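Local coordinates for protein multicopper oxidase type 1 (Nitrosomonas europaea, PDB 3G5W) that binds copper in cupredoxin-like domains and probably acts as a laccase-like oxidoreductase, at residues K172-P175 with E176-P179. Sequence-based numbering, arbitrary orientation.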
loop_
_atom_site.group_PDB
_atom_site.type_symbol
_atom_site.label_atom_id
_atom_site.label_comp_id
_atom_site.label_asym_id
_atom_site.label_seq_id
_atom_site.Cartn_x
_atom_site.Cartn_y
_atom_site.Cartn_z
ATOM N N LYS A 172 -9.986 -16.321 12.267
ATOM C CA LYS A 172 -11.453 -16.299 12.136
ATOM C C LYS A 172 -11.958 -15.126 11.303
ATOM O O LYS A 172 -11.403 -14.030 11.358
ATOM C CB LYS A 172 -12.157 -16.284 13.497
ATOM C CG LYS A 172 -11.798 -17.443 14.428
ATOM C CD LYS A 172 -12.101 -18.811 13.814
ATOM C CE LYS A 172 -13.492 -19.299 14.142
ATOM N NZ LYS A 172 -13.468 -20.796 14.299
ATOM N N SER A 173 -13.016 -15.367 10.533
ATOM C CA SER A 173 -13.732 -14.290 9.859
ATOM C C SER A 173 -14.950 -13.877 10.681
ATOM O O SER A 173 -15.554 -14.697 11.378
ATOM C CB SER A 173 -14.185 -14.716 8.460
ATOM O OG SER A 173 -13.107 -15.211 7.680
ATOM N N PHE A 174 -15.299 -12.600 10.603
ATOM C CA PHE A 174 -16.582 -12.127 11.084
ATOM C C PHE A 174 -17.678 -12.951 10.380
ATOM O O PHE A 174 -17.569 -13.216 9.177
ATOM C CB PHE A 174 -16.747 -10.644 10.750
ATOM C CG PHE A 174 -17.971 -10.020 11.359
ATOM C CD1 PHE A 174 -19.170 -9.981 10.659
ATOM C CD2 PHE A 174 -17.924 -9.479 12.639
ATOM C CE1 PHE A 174 -20.312 -9.412 11.228
ATOM C CE2 PHE A 174 -19.051 -8.911 13.213
ATOM C CZ PHE A 174 -20.246 -8.878 12.506
ATOM N N PRO A 175 -18.755 -13.317 11.103
ATOM C CA PRO A 175 -19.100 -12.966 12.489
ATOM C C PRO A 175 -18.542 -13.872 13.592
ATOM O O PRO A 175 -19.065 -13.855 14.707
ATOM C CB PRO A 175 -20.632 -13.032 12.479
ATOM C CG PRO A 175 -20.941 -14.113 11.481
ATOM C CD PRO A 175 -19.810 -14.136 10.470
ATOM N N GLU A 176 -17.495 -14.636 13.301
ATOM C CA GLU A 176 -16.922 -15.537 14.307
ATOM C C GLU A 176 -15.656 -14.995 14.992
ATOM O O GLU A 176 -14.979 -15.705 15.746
ATOM C CB GLU A 176 -16.711 -16.928 13.718
ATOM C CG GLU A 176 -18.021 -17.675 13.550
ATOM C CD GLU A 176 -17.875 -18.967 12.781
ATOM O OE1 GLU A 176 -16.903 -19.712 13.034
ATOM O OE2 GLU A 176 -18.742 -19.235 11.923
ATOM N N THR A 177 -15.357 -13.724 14.734
ATOM C CA THR A 177 -14.397 -12.970 15.537
ATOM C C THR A 177 -15.026 -12.630 16.892
ATOM O O THR A 177 -16.176 -12.986 17.142
ATOM C CB THR A 177 -13.967 -11.675 14.810
ATOM O OG1 THR A 177 -15.131 -10.972 14.365
ATOM C CG2 THR A 177 -13.110 -12.007 13.608
ATOM N N GLN A 178 -14.282 -11.948 17.764
ATOM C CA GLN A 178 -14.784 -11.597 19.094
ATOM C C GLN A 178 -14.787 -10.089 19.317
ATOM O O GLN A 178 -13.878 -9.399 18.865
ATOM C CB GLN A 178 -13.938 -12.270 20.189
ATOM C CG GLN A 178 -14.016 -13.791 20.190
ATOM C CD GLN A 178 -15.396 -14.312 20.530
ATOM O OE1 GLN A 178 -16.097 -13.751 21.370
ATOM N NE2 GLN A 178 -15.792 -15.399 19.877
ATOM N N PRO A 179 -15.799 -9.573 20.040
ATOM C CA PRO A 179 -15.786 -8.141 20.335
ATOM C C PRO A 179 -14.636 -7.793 21.275
ATOM O O PRO A 179 -14.216 -8.627 22.085
ATOM C CB PRO A 179 -17.129 -7.912 21.026
ATOM C CG PRO A 179 -17.484 -9.259 21.635
ATOM C CD PRO A 179 -16.971 -10.257 20.633
#
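The F174 ring meets T177 at its edge: OG1 of T177 lies near the ring plane, 3.6 Å from CD2 of F174, and the two side chains cross at about a right angle. Over one face sits the next residue, CB of P175 being 3.8 Å above the F174 ring plane and displaced toward its rim, while the ring of W286 also meets F174. The contact of P175 with the F174 ring lies within a type VIa beta turn, S173 to E176, identified by the cis peptide before P175 and by the bond closing it, E176 N to S173 O at 2.7 Å; T177 follows directly after it. That bond is moderately bent (146° at the hydrogen) but lies in the carbonyl plane, on a lone pair of the oxygen. The turn belongs to the loop joining strands 166-169 and 180-182, which lie in different sheets of the second cupredoxin-like domain. K172 bends at successive torsions back beside E176, with CE 3.6 Å from OE1 of E176; their salt bridge is long, NZ to OE1 being 3.8 Å. The stronger polar partners are V15 O for K172 NZ and G18 N for E176 OE2. With an alanine in place of K172, V15 O would probably be left without its lysine donor and the E176 carboxylate without its nearby positive charge. T177, with chi1 at 50°, directs OG1 to M269 O and leaves CG2 3.5 Å from K172 O.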